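Local coordinates for solute-binding periplasmic protein of iron/siderophore ABC transporter (Yersinia pestis, PDB 6B2Y) that probably binds chelated iron or a related metal-siderophore complex in the periplasm and passes it to its partner ABC transporter, at residues Glu190-Phe195 with Tyr338-Ile343; Ala133-Ser138 with Lys150-Ala155. All coordinates share one frame; numbering follows the deposited sequence.

Contact 1 of 2, residues Glu190-Phe195 with Tyr338-Ile343; sequences ENYINF and YNVLAI
The Tyr192 ring reaches the second segment by its hydroxyl end, while Phe371 of helix 360-371 meets it edge-to-face and Leu71 and Leu367 pack around it. The ring belongs to helix 186-207, whose length and place in the chain, between the strands of the two sheets, are consistent with the helix that joins the lobes of this class of periplasmic binding protein. With CG anti to the backbone N of Tyr192 (chi1 -171°), the ring reaches across to the residues leading into helix 340-350. There its OH lies 3.8 Å from the CA and 3.9 Å from the N of Tyr338. No hydrogen bond joins the two segments themselves; the same OH bonds instead to the carbonyl O of Pro337, just before the turn, which gives this buried polar atom a partner. CB of Tyr338 points away from helix 186-207, and the ring's nearest atom to it, CD2, is 4.7 Å from the Tyr192 OH. The Tyr338 OH bonds to Ser70, and its side chain lies about 3 Å from a bound sodium ion. One turn along helix 186-207, the Phe195 ring leans in at longer range, its CE2 4.8 Å from CG1 of Val340. CB of Val340 points toward the same helix, where its side chain also touches Tyr196, Asn199 and Val200. Its CG1 sits between the backbone N and the carbonyl carbon (chi1 56°), and this rotation brings the methyl to 4.1 Å from the Tyr192 OH.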
loop_
_atom_site.group_PDB
_atom_site.type_symbol
_atom_site.label_atom_id
_atom_site.label_comp_id
_atom_site.label_asym_id
_atom_site.label_seq_id
_atom_site.Cartn_x
_atom_site.Cartn_y
_atom_site.Cartn_z
ATOM N N GLU A 190 -14.078 11.798 5.901
ATOM C CA GLU A 190 -13.561 12.903 6.701
ATOM C C GLU A 190 -12.908 12.408 7.984
ATOM O O GLU A 190 -11.844 12.899 8.376
ATOM C CB GLU A 190 -14.682 13.901 7.011
ATOM C CG GLU A 190 -14.194 15.073 7.847
ATOM C CD GLU A 190 -15.189 16.219 7.919
ATOM O OE1 GLU A 190 -16.031 16.360 7.013
ATOM O OE2 GLU A 190 -15.111 16.988 8.895
ATOM N N ASN A 191 -13.528 11.429 8.664
ATOM C CA ASN A 191 -12.912 10.874 9.867
ATOM C C ASN A 191 -11.540 10.296 9.553
ATOM O O ASN A 191 -10.573 10.528 10.292
ATOM C CB ASN A 191 -13.815 9.794 10.485
ATOM C CG ASN A 191 -15.115 10.358 11.032
ATOM O OD1 ASN A 191 -15.230 11.573 11.259
ATOM N ND2 ASN A 191 -16.108 9.488 11.230
ATOM N N TYR A 192 -11.418 9.561 8.444
ATOM C CA TYR A 192 -10.116 8.983 8.138
ATOM C C TYR A 192 -9.100 10.061 7.736
ATOM O O TYR A 192 -7.930 9.996 8.139
ATOM C CB TYR A 192 -10.225 7.900 7.058
ATOM C CG TYR A 192 -8.900 7.192 6.950
ATOM C CD1 TYR A 192 -8.510 6.255 7.903
ATOM C CD2 TYR A 192 -7.976 7.547 5.962
ATOM C CE1 TYR A 192 -7.282 5.649 7.843
ATOM C CE2 TYR A 192 -6.738 6.947 5.896
ATOM C CZ TYR A 192 -6.390 6.004 6.834
ATOM O OH TYR A 192 -5.158 5.407 6.775
ATOM N N ILE A 193 -9.531 11.073 6.972
ATOM C CA ILE A 193 -8.610 12.131 6.545
ATOM C C ILE A 193 -7.994 12.816 7.753
ATOM O O ILE A 193 -6.780 13.061 7.803
ATOM C CB ILE A 193 -9.339 13.135 5.637
ATOM C CG1 ILE A 193 -9.536 12.543 4.245
ATOM C CG2 ILE A 193 -8.603 14.483 5.581
ATOM C CD1 ILE A 193 -10.750 13.153 3.521
ATOM N N ASN A 194 -8.823 13.119 8.751
ATOM C CA ASN A 194 -8.331 13.725 9.983
ATOM C C ASN A 194 -7.385 12.788 10.729
ATOM O O ASN A 194 -6.343 13.224 11.221
ATOM C CB ASN A 194 -9.521 14.121 10.865
ATOM C CG ASN A 194 -10.170 15.416 10.406
ATOM O OD1 ASN A 194 -9.529 16.212 9.743
ATOM N ND2 ASN A 194 -11.436 15.627 10.751
ATOM N N PHE A 195 -7.728 11.492 10.823
ATOM C CA PHE A 195 -6.848 10.538 11.505
ATOM C C PHE A 195 -5.507 10.418 10.795
ATOM O O PHE A 195 -4.448 10.374 11.428
ATOM C CB PHE A 195 -7.540 9.172 11.591
ATOM C CG PHE A 195 -6.634 8.045 12.036
ATOM C CD1 PHE A 195 -6.442 7.786 13.388
ATOM C CD2 PHE A 195 -5.987 7.242 11.105
ATOM C CE1 PHE A 195 -5.608 6.733 13.805
ATOM C CE2 PHE A 195 -5.164 6.200 11.506
ATOM C CZ PHE A 195 -4.973 5.941 12.863
ATOM N N TYR A 338 -3.546 3.046 4.061
ATOM C CA TYR A 338 -2.943 2.713 5.346
ATOM C C TYR A 338 -1.488 3.143 5.418
ATOM O O TYR A 338 -0.842 2.934 6.448
ATOM C CB TYR A 338 -2.979 1.202 5.617
ATOM C CG TYR A 338 -4.304 0.503 5.835
ATOM C CD1 TYR A 338 -4.343 -0.694 6.546
ATOM C CD2 TYR A 338 -5.496 0.977 5.295
ATOM C CE1 TYR A 338 -5.528 -1.371 6.738
ATOM C CE2 TYR A 338 -6.690 0.304 5.479
ATOM C CZ TYR A 338 -6.695 -0.879 6.193
ATOM O OH TYR A 338 -7.877 -1.567 6.375
ATOM N N ASN A 339 -0.949 3.728 4.341
ATOM C CA ASN A 339 0.486 3.972 4.222
ATOM C C ASN A 339 1.047 4.883 5.305
ATOM O O ASN A 339 2.274 4.976 5.422
ATOM C CB ASN A 339 0.818 4.517 2.819
ATOM C CG ASN A 339 0.188 5.888 2.534
ATOM O OD1 ASN A 339 0.183 6.768 3.388
ATOM N ND2 ASN A 339 -0.316 6.073 1.310
ATOM N N VAL A 340 0.199 5.568 6.085
ATOM C CA VAL A 340 0.724 6.359 7.199
ATOM C C VAL A 340 1.525 5.469 8.146
ATOM O O VAL A 340 2.461 5.935 8.813
ATOM C CB VAL A 340 -0.412 7.114 7.925
ATOM C CG1 VAL A 340 -1.504 6.172 8.412
ATOM C CG2 VAL A 340 0.134 7.978 9.096
ATOM N N LEU A 341 1.194 4.174 8.215
ATOM C CA LEU A 341 1.978 3.288 9.068
ATOM C C LEU A 341 3.393 3.111 8.546
ATOM O O LEU A 341 4.332 2.942 9.335
ATOM C CB LEU A 341 1.288 1.932 9.199
ATOM C CG LEU A 341 -0.105 2.036 9.817
ATOM C CD1 LEU A 341 -0.884 0.736 9.623
ATOM C CD2 LEU A 341 -0.013 2.392 11.280
ATOM N N ALA A 342 3.581 3.146 7.227
ATOM C CA ALA A 342 4.936 3.093 6.694
ATOM C C ALA A 342 5.672 4.405 6.930
ATOM O O ALA A 342 6.875 4.410 7.231
ATOM C CB ALA A 342 4.903 2.760 5.200
ATOM N N ILE A 343 4.977 5.535 6.789
ATOM C CA ILE A 343 5.632 6.819 7.032
ATOM C C ILE A 343 6.160 6.894 8.457
ATOM O O ILE A 343 7.308 7.312 8.694
ATOM C CB ILE A 343 4.665 7.970 6.730
ATOM C CG1 ILE A 343 4.332 7.999 5.233
ATOM C CG2 ILE A 343 5.255 9.291 7.186
ATOM C CD1 ILE A 343 3.098 8.879 4.956
#

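Contact 2 of 2, residues Ala133-Ser138 with Lys150-Ala155; sequences AIFGLS and KQLEKA
Leu152 points a single methyl, CD1, at the rim of the Phe135 ring, in the ring plane and not over a face. The methyl is 3.8 Å from CE1 of Phe135, with CZ the next nearest, so it meets the far corner of the phenyl group as the two side chains slant past each other. The same CD1 rests 3.7 Å from CB of Ala133, two residues back on the strand, and thus fits between a short side chain and a large one on one side of the sheet. CD2 of Leu152 stays further off, 4.6 Å from the Ala133 CB. Placing CG opposite the carbonyl carbon (chi1 -73°) lets Leu152 drop from its helix toward the strand. All three residues are buried, and the contact is wholly apolar. Strand 132-136, helix 147-154 and strand 159-162 follow one another as a beta-alpha-beta crossover between adjacent parallel strands, and this is where its helix seats on its sheet. Leu148 and Val149 also touch Phe135, while Leu152 also touches Leu59 of strand 58-60 and Val159 of strand 159-162, so the helix spans three neighbouring strands.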
loop_
_atom_site.group_PDB
_atom_site.type_symbol
_atom_site.label_atom_id
_atom_site.label_comp_id
_atom_site.label_asym_id
_atom_site.label_seq_id
_atom_site.Cartn_x
_atom_site.Cartn_y
_atom_site.Cartn_z
ATOM N N ALA A 133 -17.592 1.412 -10.525
ATOM C CA ALA A 133 -16.345 0.657 -10.517
ATOM C C ALA A 133 -15.192 1.598 -10.185
ATOM O O ALA A 133 -15.205 2.763 -10.588
ATOM C CB ALA A 133 -16.097 -0.029 -11.869
ATOM N N ILE A 134 -14.205 1.102 -9.444
ATOM C CA ILE A 134 -13.081 1.923 -8.995
ATOM C C ILE A 134 -11.796 1.333 -9.558
ATOM O O ILE A 134 -11.597 0.112 -9.492
ATOM C CB ILE A 134 -13.012 1.995 -7.457
ATOM C CG1 ILE A 134 -14.370 2.413 -6.875
ATOM C CG2 ILE A 134 -11.922 2.944 -7.025
ATOM C CD1 ILE A 134 -14.496 2.158 -5.388
ATOM N N PHE A 135 -10.938 2.188 -10.123
ATOM C CA PHE A 135 -9.613 1.791 -10.586
ATOM C C PHE A 135 -8.568 2.762 -10.067
ATOM O O PHE A 135 -8.884 3.844 -9.573
ATOM C CB PHE A 135 -9.514 1.760 -12.115
ATOM C CG PHE A 135 -10.335 0.692 -12.757
ATOM C CD1 PHE A 135 -11.700 0.864 -12.932
ATOM C CD2 PHE A 135 -9.739 -0.468 -13.219
ATOM C CE1 PHE A 135 -12.458 -0.114 -13.539
ATOM C CE2 PHE A 135 -10.495 -1.438 -13.828
ATOM C CZ PHE A 135 -11.847 -1.262 -13.990
ATOM N N GLY A 136 -7.302 2.385 -10.230
ATOM C CA GLY A 136 -6.192 3.265 -9.921
ATOM C C GLY A 136 -5.669 3.922 -11.185
ATOM O O GLY A 136 -5.840 3.397 -12.281
ATOM N N LEU A 137 -5.069 5.106 -11.024
ATOM C CA LEU A 137 -4.371 5.745 -12.132
ATOM C C LEU A 137 -3.261 4.834 -12.636
ATOM O O LEU A 137 -2.670 4.063 -11.874
ATOM C CB LEU A 137 -3.763 7.073 -11.692
ATOM C CG LEU A 137 -4.647 8.271 -11.416
ATOM C CD1 LEU A 137 -3.742 9.458 -11.125
ATOM C CD2 LEU A 137 -5.547 8.549 -12.596
ATOM N N SER A 138 -2.980 4.920 -13.933
ATOM C CA SER A 138 -1.896 4.116 -14.509
ATOM C C SER A 138 -0.526 4.732 -14.212
ATOM O O SER A 138 -0.417 5.932 -13.931
ATOM C CB SER A 138 -2.095 3.955 -16.021
ATOM O OG SER A 138 -2.684 5.117 -16.577
ATOM N N LYS A 150 -12.583 0.092 -20.620
ATOM C CA LYS A 150 -13.232 0.378 -21.894
ATOM C C LYS A 150 -14.608 -0.287 -21.984
ATOM O O LYS A 150 -15.582 0.321 -22.451
ATOM C CB LYS A 150 -12.294 -0.092 -23.000
ATOM C CG LYS A 150 -12.797 0.139 -24.417
ATOM C CD LYS A 150 -11.806 -0.529 -25.335
ATOM C CE LYS A 150 -11.894 -0.057 -26.718
ATOM N NZ LYS A 150 -13.340 -0.149 -27.216
ATOM N N GLN A 151 -14.710 -1.530 -21.511
ATOM C CA GLN A 151 -15.981 -2.244 -21.557
ATOM C C GLN A 151 -17.027 -1.546 -20.682
ATOM O O GLN A 151 -18.156 -1.299 -21.116
ATOM C CB GLN A 151 -15.763 -3.700 -21.131
ATOM C CG GLN A 151 -17.014 -4.507 -20.830
ATOM C CD GLN A 151 -16.749 -6.002 -20.909
ATOM O OE1 GLN A 151 -16.809 -6.600 -21.981
ATOM N NE2 GLN A 151 -16.433 -6.607 -19.774
ATOM N N LEU A 152 -16.653 -1.188 -19.449
ATOM C CA LEU A 152 -17.593 -0.545 -18.542
ATOM C C LEU A 152 -18.083 0.794 -19.085
ATOM O O LEU A 152 -19.267 1.132 -18.943
ATOM C CB LEU A 152 -16.936 -0.359 -17.170
ATOM C CG LEU A 152 -16.731 -1.583 -16.285
ATOM C CD1 LEU A 152 -15.575 -1.412 -15.295
ATOM C CD2 LEU A 152 -18.004 -1.987 -15.569
ATOM N N GLU A 153 -17.179 1.598 -19.652
ATOM C CA GLU A 153 -17.537 2.943 -20.098
ATOM C C GLU A 153 -18.618 2.903 -21.174
ATOM O O GLU A 153 -19.562 3.705 -21.150
ATOM C CB GLU A 153 -16.290 3.676 -20.601
ATOM C CG GLU A 153 -15.382 4.154 -19.475
ATOM C CD GLU A 153 -14.342 5.151 -19.941
ATOM O OE1 GLU A 153 -14.517 6.360 -19.684
ATOM O OE2 GLU A 153 -13.353 4.725 -20.572
ATOM N N LYS A 154 -18.513 1.965 -22.116
ATOM C CA LYS A 154 -19.521 1.876 -23.169
ATOM C C LYS A 154 -20.822 1.271 -22.655
ATOM O O LYS A 154 -21.891 1.551 -23.213
ATOM C CB LYS A 154 -18.985 1.088 -24.364
ATOM C CG LYS A 154 -18.315 1.977 -25.405
ATOM C CD LYS A 154 -17.588 1.183 -26.488
ATOM C CE LYS A 154 -18.516 0.747 -27.616
ATOM N NZ LYS A 154 -17.775 -0.058 -28.644
ATOM N N ALA A 155 -20.758 0.451 -21.603
ATOM C CA ALA A 155 -21.953 -0.093 -20.963
ATOM C C ALA A 155 -22.612 0.885 -19.999
ATOM O O ALA A 155 -23.614 0.528 -19.365
ATOM C CB ALA A 155 -21.613 -1.387 -20.221
#

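Overall arrangement
Contact 2 comes first along the chain and closes before contact 1 opens; their centres lie 26 Å apart, the nearest atoms about 13 Å, and they do not touch. Contact 2 is local, holding helix 147-154 on the five-stranded parallel sheet that contains strands 58-60, 132-136 and 159-162. Contact 1 uses no strand: it joins helix 186-207 to the residues leading into helix 340-350, segments 143 residues apart, nearer the centre of the chain, with four of the second sheet's five strands falling between them in sequence. Contact 2 therefore lies within one sheet-based lobe, whereas contact 1 ties together parts distant in sequence alongside the probable inter-lobe helix, as expected of a two-lobed binding protein.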